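Local coordinates for LacI family sugar-binding transcriptional regulator (Enterococcus faecalis V583, PDB 4RK0), which binds ribose in its sugar-binding core and, as a LacI-family regulator, probably binds operator DNA to control transcription in response to a sugar, at the interface of chains A and B. Sequence-based numbering; all coordinates share one arbitrary frame. Chains: chain A/B, LacI family sugar-binding transcriptional regulator.

Contact 1: the interface of chains A and B. Residues chain A 7-8, 37-40; chain B 55, 59, 62.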
loop_
_atom_site.group_PDB
_atom_site.type_symbol
_atom_site.label_atom_id
_atom_site.label_comp_id
_atom_site.label_asym_id
_atom_site.label_seq_id
_atom_site.Cartn_x
_atom_site.Cartn_y
_atom_site.Cartn_z
ATOM N N SER A 7 13.412 2.560 -26.023
ATOM C CA SER A 7 12.948 1.604 -24.961
ATOM C C SER A 7 11.630 2.036 -24.295
ATOM O O SER A 7 10.858 1.186 -23.847
ATOM C CB SER A 7 14.040 1.419 -23.903
ATOM O OG SER A 7 14.231 2.603 -23.138
ATOM N N LYS A 8 11.375 3.348 -24.248
ATOM C CA LYS A 8 10.159 3.915 -23.634
ATOM C C LYS A 8 10.024 3.506 -22.151
ATOM O O LYS A 8 9.007 2.986 -21.714
ATOM C CB LYS A 8 8.918 3.548 -24.446
ATOM C CG LYS A 8 8.875 4.197 -25.843
ATOM C CD LYS A 8 7.437 4.464 -26.265
ATOM C CE LYS A 8 7.340 4.860 -27.726
ATOM N NZ LYS A 8 7.629 3.716 -28.632
ATOM N N ASN A 37 2.330 3.533 -23.771
ATOM C CA ASN A 37 3.196 2.343 -23.837
ATOM C C ASN A 37 4.587 2.537 -23.201
ATOM O O ASN A 37 5.567 1.900 -23.615
ATOM C CB ASN A 37 3.313 1.805 -25.277
ATOM C CG ASN A 37 2.048 1.113 -25.749
ATOM O OD1 ASN A 37 1.643 1.279 -26.899
ATOM N ND2 ASN A 37 1.416 0.330 -24.867
ATOM N N PHE A 38 4.655 3.400 -22.184
ATOM C CA PHE A 38 5.858 3.500 -21.340
ATOM C C PHE A 38 5.806 2.494 -20.208
ATOM O O PHE A 38 4.730 2.226 -19.652
ATOM C CB PHE A 38 6.013 4.908 -20.786
ATOM C CG PHE A 38 6.598 5.873 -21.777
ATOM C CD1 PHE A 38 5.816 6.370 -22.813
ATOM C CD2 PHE A 38 7.948 6.272 -21.690
ATOM C CE1 PHE A 38 6.344 7.257 -23.738
ATOM C CE2 PHE A 38 8.480 7.163 -22.615
ATOM C CZ PHE A 38 7.673 7.658 -23.636
ATOM N N ILE A 39 6.964 1.926 -19.875
ATOM C CA ILE A 39 7.056 1.006 -18.755
ATOM C C ILE A 39 7.714 1.692 -17.535
ATOM O O ILE A 39 8.586 2.545 -17.678
ATOM C CB ILE A 39 7.763 -0.322 -19.130
ATOM C CG1 ILE A 39 9.203 -0.093 -19.555
ATOM C CG2 ILE A 39 7.013 -1.029 -20.252
ATOM C CD1 ILE A 39 9.968 -1.376 -19.812
ATOM N N LEU A 40 7.253 1.325 -16.341
ATOM C CA LEU A 40 7.653 1.970 -15.099
ATOM C C LEU A 40 8.709 1.111 -14.439
ATOM O O LEU A 40 8.466 -0.052 -14.138
ATOM C CB LEU A 40 6.436 2.125 -14.169
ATOM C CG LEU A 40 6.591 2.981 -12.882
ATOM C CD1 LEU A 40 5.247 3.516 -12.426
ATOM C CD2 LEU A 40 7.269 2.210 -11.759
ATOM N N TYR B 55 -1.997 -3.169 -23.013
ATOM C CA TYR B 55 -0.770 -2.852 -22.249
ATOM C C TYR B 55 -0.115 -4.120 -21.770
ATOM O O TYR B 55 1.095 -4.272 -21.863
ATOM C CB TYR B 55 -1.039 -1.948 -21.038
ATOM C CG TYR B 55 0.248 -1.485 -20.385
ATOM C CD1 TYR B 55 1.044 -0.528 -20.996
ATOM C CD2 TYR B 55 0.711 -2.064 -19.211
ATOM C CE1 TYR B 55 2.242 -0.122 -20.427
ATOM C CE2 TYR B 55 1.913 -1.660 -18.622
ATOM C CZ TYR B 55 2.671 -0.686 -19.231
ATOM O OH TYR B 55 3.875 -0.279 -18.667
ATOM N N LEU B 59 3.504 -5.384 -22.824
ATOM C CA LEU B 59 4.539 -5.591 -21.783
ATOM C C LEU B 59 5.118 -6.990 -21.840
ATOM O O LEU B 59 6.341 -7.179 -21.764
ATOM C CB LEU B 59 3.974 -5.344 -20.388
ATOM C CG LEU B 59 4.985 -5.507 -19.236
ATOM C CD1 LEU B 59 5.602 -4.160 -18.893
ATOM C CD2 LEU B 59 4.315 -6.100 -18.010
ATOM N N ARG B 62 7.911 -7.761 -24.175
ATOM C CA ARG B 62 9.186 -7.107 -24.010
ATOM C C ARG B 62 10.285 -8.145 -23.755
ATOM O O ARG B 62 10.045 -9.182 -23.113
ATOM C CB ARG B 62 9.153 -6.113 -22.849
ATOM C CG ARG B 62 8.242 -4.920 -23.065
ATOM C CD ARG B 62 8.973 -3.740 -23.677
ATOM N NE ARG B 62 8.086 -2.584 -23.787
ATOM C CZ ARG B 62 8.485 -1.314 -23.825
ATOM N NH1 ARG B 62 9.775 -1.001 -23.760
ATOM N NH2 ARG B 62 7.577 -0.346 -23.919
HETATM O O HOH W 1 4.831 -0.176 -16.261
#

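Contact 2: the interface of chains A and B. Residues chain A 18, 44, 46-47; chain B 27, 30-31, 234.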
loop_
_atom_site.group_PDB
_atom_site.type_symbol
_atom_site.label_atom_id
_atom_site.label_comp_id
_atom_site.label_asym_id
_atom_site.label_seq_id
_atom_site.Cartn_x
_atom_site.Cartn_y
_atom_site.Cartn_z
ATOM N N THR A 18 4.902 0.897 0.658
ATOM C CA THR A 18 3.990 0.365 1.660
ATOM C C THR A 18 3.079 1.450 2.208
ATOM O O THR A 18 1.993 1.146 2.702
ATOM C CB THR A 18 4.744 -0.245 2.831
ATOM O OG1 THR A 18 5.708 0.689 3.305
ATOM C CG2 THR A 18 5.447 -1.507 2.405
ATOM N N ASN A 44 11.992 1.774 -4.977
ATOM C CA ASN A 44 11.656 2.338 -3.686
ATOM C C ASN A 44 12.874 2.249 -2.798
ATOM O O ASN A 44 13.490 1.184 -2.635
ATOM C CB ASN A 44 10.425 1.684 -3.046
ATOM C CG ASN A 44 10.415 0.199 -3.200
ATOM O OD1 ASN A 44 10.321 -0.306 -4.322
ATOM N ND2 ASN A 44 10.499 -0.521 -2.084
ATOM N N ASP A 46 13.527 2.433 0.367
ATOM C CA ASP A 46 13.556 1.674 1.631
ATOM C C ASP A 46 14.130 0.265 1.462
ATOM O O ASP A 46 14.707 -0.287 2.408
ATOM C CB ASP A 46 12.155 1.592 2.269
ATOM C CG ASP A 46 11.214 0.696 1.486
ATOM O OD1 ASP A 46 10.993 0.966 0.295
ATOM O OD2 ASP A 46 10.700 -0.287 2.042
ATOM N N GLN A 47 14.004 -0.322 0.274
ATOM C CA GLN A 47 14.536 -1.670 0.036
ATOM C C GLN A 47 15.978 -1.704 -0.452
ATOM O O GLN A 47 16.495 -2.791 -0.731
ATOM C CB GLN A 47 13.623 -2.487 -0.913
ATOM C CG GLN A 47 12.450 -3.121 -0.210
ATOM C CD GLN A 47 12.905 -3.985 0.948
ATOM O OE1 GLN A 47 12.811 -3.574 2.097
ATOM N NE2 GLN A 47 13.450 -5.156 0.645
ATOM N N ARG B 27 8.361 -5.928 -2.134
ATOM C CA ARG B 27 9.484 -5.764 -1.221
ATOM C C ARG B 27 10.316 -7.019 -1.065
ATOM O O ARG B 27 11.554 -6.937 -1.087
ATOM C CB ARG B 27 9.027 -5.277 0.137
ATOM C CG ARG B 27 8.654 -3.822 0.110
ATOM C CD ARG B 27 8.262 -3.309 1.484
ATOM N NE ARG B 27 9.417 -3.053 2.340
ATOM C CZ ARG B 27 9.843 -3.839 3.329
ATOM N NH1 ARG B 27 10.916 -3.477 4.020
ATOM N NH2 ARG B 27 9.225 -4.982 3.647
ATOM N N GLU B 30 12.274 -7.481 -4.356
ATOM C CA GLU B 30 13.315 -6.499 -4.388
ATOM C C GLU B 30 14.499 -6.799 -3.483
ATOM O O GLU B 30 15.624 -6.375 -3.772
ATOM C CB GLU B 30 12.771 -5.142 -3.986
ATOM C CG GLU B 30 11.861 -4.487 -5.026
ATOM C CD GLU B 30 11.137 -3.274 -4.484
ATOM O OE1 GLU B 30 11.047 -3.106 -3.233
ATOM O OE2 GLU B 30 10.671 -2.463 -5.313
ATOM N N SER B 31 14.258 -7.478 -2.370
ATOM C CA SER B 31 15.361 -7.768 -1.442
ATOM C C SER B 31 16.392 -8.671 -2.103
ATOM O O SER B 31 17.576 -8.645 -1.750
ATOM C CB SER B 31 14.856 -8.402 -0.133
ATOM O OG SER B 31 14.386 -9.729 -0.310
ATOM N N PHE B 234 6.513 -11.510 2.450
ATOM C CA PHE B 234 7.898 -11.074 2.163
ATOM C C PHE B 234 8.743 -12.255 1.690
ATOM O O PHE B 234 9.440 -12.182 0.675
ATOM C CB PHE B 234 8.544 -10.457 3.409
ATOM C CG PHE B 234 9.845 -9.738 3.135
ATOM C CD1 PHE B 234 9.842 -8.414 2.780
ATOM C CD2 PHE B 234 11.063 -10.398 3.244
ATOM C CE1 PHE B 234 11.028 -7.736 2.518
ATOM C CE2 PHE B 234 12.248 -9.735 2.982
ATOM C CZ PHE B 234 12.238 -8.401 2.631
#

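Contact 3: the interface of chains A and B. Residues chain A 26-27, 30-31, 34; chain B 43-44, 47.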
loop_
_atom_site.group_PDB
_atom_site.type_symbol
_atom_site.label_atom_id
_atom_site.label_comp_id
_atom_site.label_asym_id
_atom_site.label_seq_id
_atom_site.Cartn_x
_atom_site.Cartn_y
_atom_site.Cartn_z
ATOM N N ILE A 26 2.024 6.075 -7.420
ATOM C CA ILE A 26 2.418 5.183 -8.489
ATOM C C ILE A 26 1.232 4.872 -9.440
ATOM O O ILE A 26 1.388 4.953 -10.642
ATOM C CB ILE A 26 3.102 3.905 -7.961
ATOM C CG1 ILE A 26 4.517 4.243 -7.445
ATOM C CG2 ILE A 26 3.182 2.835 -9.033
ATOM C CD1 ILE A 26 4.992 3.298 -6.374
ATOM N N ARG A 27 0.063 4.530 -8.915
ATOM C CA ARG A 27 -1.111 4.371 -9.786
ATOM C C ARG A 27 -1.387 5.580 -10.667
ATOM O O ARG A 27 -1.756 5.438 -11.824
ATOM C CB ARG A 27 -2.367 4.113 -8.929
ATOM C CG ARG A 27 -2.369 2.772 -8.278
ATOM C CD ARG A 27 -3.714 2.452 -7.656
ATOM N NE ARG A 27 -4.787 2.430 -8.644
ATOM C CZ ARG A 27 -5.728 3.365 -8.796
ATOM N NH1 ARG A 27 -5.779 4.454 -8.037
ATOM N NH2 ARG A 27 -6.641 3.196 -9.736
ATOM N N GLU A 30 1.248 5.459 -13.318
ATOM C CA GLU A 30 1.004 4.289 -14.166
ATOM C C GLU A 30 -0.129 4.588 -15.140
ATOM O O GLU A 30 -0.129 4.116 -16.290
ATOM C CB GLU A 30 0.587 3.070 -13.343
ATOM C CG GLU A 30 1.681 2.258 -12.669
ATOM C CD GLU A 30 2.227 1.162 -13.571
ATOM O OE1 GLU A 30 1.993 -0.036 -13.280
ATOM O OE2 GLU A 30 2.877 1.501 -14.587
ATOM N N SER A 31 -1.112 5.342 -14.669
ATOM C CA SER A 31 -2.315 5.595 -15.475
ATOM C C SER A 31 -1.989 6.384 -16.717
ATOM O O SER A 31 -2.643 6.237 -17.746
ATOM C CB SER A 31 -3.410 6.312 -14.674
ATOM O OG SER A 31 -3.047 7.619 -14.284
ATOM N N TYR A 34 0.742 4.065 -19.107
ATOM C CA TYR A 34 0.077 2.945 -19.827
ATOM C C TYR A 34 -0.459 3.372 -21.165
ATOM O O TYR A 34 -0.386 2.630 -22.149
ATOM C CB TYR A 34 -1.114 2.362 -19.049
ATOM C CG TYR A 34 -0.781 1.323 -18.012
ATOM C CD1 TYR A 34 0.463 1.285 -17.413
ATOM C CD2 TYR A 34 -1.729 0.379 -17.606
ATOM C CE1 TYR A 34 0.775 0.338 -16.457
ATOM C CE2 TYR A 34 -1.422 -0.567 -16.637
ATOM C CZ TYR A 34 -0.167 -0.579 -16.059
ATOM O OH TYR A 34 0.167 -1.512 -15.091
ATOM N N CYS B 43 4.161 -3.809 -13.369
ATOM C CA CYS B 43 2.897 -3.689 -14.079
ATOM C C CYS B 43 1.793 -3.982 -13.086
ATOM O O CYS B 43 1.768 -5.077 -12.504
ATOM C CB CYS B 43 2.866 -4.658 -15.243
ATOM S SG CYS B 43 1.255 -4.739 -16.092
ATOM N N ASN B 44 0.946 -2.991 -12.817
ATOM C CA ASN B 44 -0.295 -3.229 -12.075
ATOM C C ASN B 44 -1.350 -3.668 -13.046
ATOM O O ASN B 44 -1.947 -2.850 -13.749
ATOM C CB ASN B 44 -0.817 -1.970 -11.412
ATOM C CG ASN B 44 -0.039 -1.589 -10.206
ATOM O OD1 ASN B 44 0.319 -2.436 -9.393
ATOM N ND2 ASN B 44 0.223 -0.301 -10.068
ATOM N N GLN B 47 -4.731 -1.845 -13.689
ATOM C CA GLN B 47 -4.907 -0.570 -14.360
ATOM C C GLN B 47 -4.964 -0.641 -15.886
ATOM O O GLN B 47 -5.094 0.400 -16.525
ATOM C CB GLN B 47 -3.829 0.405 -13.924
ATOM C CG GLN B 47 -3.917 0.737 -12.457
ATOM C CD GLN B 47 -2.949 1.822 -12.117
ATOM O OE1 GLN B 47 -1.809 1.542 -11.740
ATOM N NE2 GLN B 47 -3.364 3.072 -12.304
#

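Contact 4: the interface of chains A and B. Residues chain A 17, 42-44; chain B 26, 30, 34, 42.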
loop_
_atom_site.group_PDB
_atom_site.type_symbol
_atom_site.label_atom_id
_atom_site.label_comp_id
_atom_site.label_asym_id
_atom_site.label_seq_id
_atom_site.Cartn_x
_atom_site.Cartn_y
_atom_site.Cartn_z
ATOM N N ILE A 17 6.836 1.888 -0.911
ATOM C CA ILE A 17 5.571 1.564 -1.565
ATOM C C ILE A 17 4.532 1.007 -0.594
ATOM O O ILE A 17 3.410 0.699 -0.981
ATOM C CB ILE A 17 5.771 0.568 -2.723
ATOM C CG1 ILE A 17 6.564 -0.674 -2.282
ATOM C CG2 ILE A 17 6.485 1.278 -3.862
ATOM C CD1 ILE A 17 6.385 -1.865 -3.198
ATOM N N LEU A 42 10.615 0.532 -11.169
ATOM C CA LEU A 42 10.289 0.910 -9.814
ATOM C C LEU A 42 11.504 0.813 -8.919
ATOM O O LEU A 42 12.134 -0.239 -8.825
ATOM C CB LEU A 42 9.187 0.018 -9.260
ATOM C CG LEU A 42 8.810 0.377 -7.823
ATOM C CD1 LEU A 42 8.071 1.691 -7.744
ATOM C CD2 LEU A 42 7.989 -0.759 -7.250
ATOM N N CYS A 43 11.759 1.895 -8.209
ATOM C CA CYS A 43 12.833 1.946 -7.245
ATOM C C CYS A 43 12.337 2.594 -5.954
ATOM O O CYS A 43 12.282 3.805 -5.823
ATOM C CB CYS A 43 13.977 2.765 -7.801
ATOM S SG CYS A 43 15.411 2.939 -6.663
ATOM N N ASN A 44 11.992 1.774 -4.977
ATOM C CA ASN A 44 11.656 2.338 -3.686
ATOM C C ASN A 44 12.874 2.249 -2.798
ATOM O O ASN A 44 13.490 1.184 -2.635
ATOM C CB ASN A 44 10.425 1.684 -3.046
ATOM C CG ASN A 44 10.415 0.199 -3.200
ATOM O OD1 ASN A 44 10.321 -0.306 -4.322
ATOM N ND2 ASN A 44 10.499 -0.521 -2.084
ATOM N N ILE B 26 6.324 -7.260 -3.363
ATOM C CA ILE B 26 7.300 -6.577 -4.195
ATOM C C ILE B 26 8.551 -6.323 -3.385
ATOM O O ILE B 26 9.658 -6.524 -3.869
ATOM C CB ILE B 26 6.709 -5.276 -4.759
ATOM C CG1 ILE B 26 5.735 -5.643 -5.899
ATOM C CG2 ILE B 26 7.796 -4.307 -5.210
ATOM C CD1 ILE B 26 4.909 -4.481 -6.360
ATOM N N GLU B 30 12.274 -7.481 -4.356
ATOM C CA GLU B 30 13.315 -6.499 -4.388
ATOM C C GLU B 30 14.499 -6.799 -3.483
ATOM O O GLU B 30 15.624 -6.375 -3.772
ATOM C CB GLU B 30 12.771 -5.142 -3.986
ATOM C CG GLU B 30 11.861 -4.487 -5.026
ATOM C CD GLU B 30 11.137 -3.274 -4.484
ATOM O OE1 GLU B 30 11.047 -3.106 -3.233
ATOM O OE2 GLU B 30 10.671 -2.463 -5.313
ATOM N N TYR B 34 17.473 -6.289 -5.992
ATOM C CA TYR B 34 18.315 -5.106 -5.835
ATOM C C TYR B 34 19.803 -5.435 -5.603
ATOM O O TYR B 34 20.689 -4.802 -6.181
ATOM C CB TYR B 34 17.828 -4.213 -4.691
ATOM C CG TYR B 34 16.607 -3.342 -5.012
ATOM C CD1 TYR B 34 15.807 -3.594 -6.128
ATOM C CD2 TYR B 34 16.239 -2.292 -4.168
ATOM C CE1 TYR B 34 14.698 -2.808 -6.408
ATOM C CE2 TYR B 34 15.138 -1.502 -4.436
ATOM C CZ TYR B 34 14.374 -1.760 -5.560
ATOM O OH TYR B 34 13.254 -1.001 -5.827
ATOM N N LEU B 42 7.461 -2.653 -13.161
ATOM C CA LEU B 42 6.232 -2.948 -12.474
ATOM C C LEU B 42 5.103 -2.885 -13.486
ATOM O O LEU B 42 5.064 -1.991 -14.317
ATOM C CB LEU B 42 6.017 -1.897 -11.388
ATOM C CG LEU B 42 4.662 -1.973 -10.687
ATOM C CD1 LEU B 42 4.650 -3.198 -9.802
ATOM C CD2 LEU B 42 4.390 -0.692 -9.901
#

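Contact 1: the interface of chains A and B
B:Tyr55 reaches across the dimer interface of this LacI-family core and gives its phenol OH to the backbone carbonyl of A:Phe38, OH to O 2.8 Å. The hydroxyl lies tilted 28° from that carbonyl plane. It also meets a water, 2.6 Å from OH to the water oxygen. The same water joins the backbone N of A:Leu40, at 2.9 Å. Tyrosine and water thus hold the start of strand 39-44 on both sides of A:Ile39.

The CG2 branch of A:Ile39 carries the apolar contact. It packs on B:Leu59 CD1 at 3.7 Å. It also lies over one face of the B:Arg62 guanidinium, toward the rim. At its edge the guanidinium points NH1 at the backbone O of A:Ser7. Both residues are poorly ordered, and the modelled separation is too short to trust. The backbone O of A:Asn37 lies in the same plane, 3.0 Å from B:Arg62 NH2, but the N-H points away from it.

The A:Asn37 amide lies nearly parallel to the B:Tyr55 ring, 13° between planes, with ND2 4.0 Å from CD1. Further back, helix 54-60 supplies B:Tyr55 and B:Leu59. The tyrosine CG is anti to the backbone N (chi1 -172°), which carries the ring out toward chain A.

Contact 2: the interface of chains A and B
The 3-10 helix 45-47 of chain A, just after strand 39-44, meets helix 20-33 of chain B in this part of the LacI-family core dimer. B:Arg27 is the main link from the helix. Its NE makes a salt bridge and hydrogen bond to the carboxylate OD2 of A:Asp46, 3.1 Å from N to O. The bond is nearly straight, 168° at the hydrogen. The oxygen sits at the guanidinium edge, in its plane, and carboxylate and guanidinium are nearly coplanar. The arginine chain bends at chi3 (78°), which turns the guanidinium off the line of its methylenes. At that bend, CD touches the A:Thr18 methyl CG2 at 3.5 Å.

A:Gln47 crosses B:Arg27 at about a right angle. Its CG rests 3.9 Å from the arginine CG. The amide OE1 is 2.7 Å from B:Arg27 NH1, but the modelled N-H does not point at it. On the other side of its amide, NE2 is 3.6 Å from B:Ser31 CB and reaches the rim of the B:Phe234 ring, 4.0 Å from CZ.

A:Asn44 gives ND2 to the carboxylate OE1 of B:Glu30, at 2.9 Å and on its syn side. The same amide nitrogen donates to A:Asp46 OD1 at 2.8 Å. This second bond ties the amide to the acid that holds B:Arg27. The very short approach of A:Asn44 OD1 to B:Glu30 OE2 is doubtful.

Contact 3: the interface of chains A and B
A:Arg27 and B:Gln47 meet by a hydrogen bond where helix 20-35 of chain A faces the end of strand 39-44 and the 3-10 helix 45-47 of chain B, in the core dimer of this LacI-family regulator. The side-chain amide NE2 of B:Gln47 donates to the backbone O of A:Arg27, N to O 2.9 Å. The bond is nearly straight, 172° at the hydrogen, and the acceptor lies in the amide plane.

A:Tyr34 gives its OH to the backbone O of B:Asn44, at 2.8 Å. The hydroxyl stands above that carbonyl plane, 54° out of it. It is also 2.8 Å from the backbone N of B:Asn44. That N-H points toward the carboxylate OE1 of A:Glu30, 3.2 Å from N to O. A:Glu30 is poorly ordered.

Apolar contacts lie beside these bonds. The extended B:Gln47 chain lays its CB against A:Tyr34 CE2, 3.8 Å away. Its amide carbon CD packs on A:Arg27 CA and A:Glu30 CB, both at 3.9 Å.

Support for the amide comes from within chain B. B:Asn44 ND2 donates to B:Gln47 OE1 at 3.2 Å, so both ends of the glutamine amide are engaged. The B:Asn44 CG is anti to its carbonyl carbon (chi1 -75°), which brings ND2 to the glutamine.

Contact 4: the interface of chains A and B
B:Tyr34 follows helix 20-33 and reaches strand 39-44 of chain A with its phenol. With CG anti to the carbonyl carbon (chi1 -78°), the ring leaves the helix end toward that strand. Outward from CB, one face of the ring is covered near its rim by B:Glu30 CB, a neighbour in its own chain. At the ring edge, CE2 comes to 3.6 Å from the backbone O of A:Asn44, which lies in the ring plane. At the tip, OH accepts a hydrogen bond from the backbone N of A:Asn44, N to O 3.2 Å. That bond is bent, 142° at the hydrogen. The same hydroxyl gives a weak bond to the backbone O of A:Leu42, at 3.3 Å. The phenol therefore touches backbone polar groups on both sides of A:Cys43.

Beside this polar strip lies an aliphatic one. The A:Ile17 methyl CD1 presses on the CG2 branch of B:Ile26 at 3.5 Å, a tight fit. The A:Ile17 and B:Ile26 side chains cross at about a right angle. B:Ile26 CG2 also meets A:Leu42 CD2 at 4.1 Å. That leucine methyl lies 3.7 Å from B:Glu30 OE2, so it flanks the carboxylate paired with A:Asn44. Close to the two-fold axis the leucines face each other, A:Leu42 CB 4.3 Å from B:Leu42 CB. Here the site joins helix to strand across the interface and probably steadies the pairing of the two sugar-binding cores.

Strand 39-44 of one chain takes part in all four contacts. Helix 20-35 of chain A, or 20-33 of chain B, faces it in contacts 2, 3 and 4, and helix 54-60 does so in contact 1. Spacings here run between the centres of the C-alpha atoms. Contacts 2 and 4 are about 6 Å apart and share A:Asn44 and B:Glu30. Contact 3 pairs much the same residues as these two with the chains exchanged, about 18 Å from contact 2 and about 14 Å from contact 4. Contact 1 lies about 22 Å from contact 2, nearer the N-termini. LacI-family regulators commonly dimerise through such cores, so this two-fold interface is plausibly the biological one.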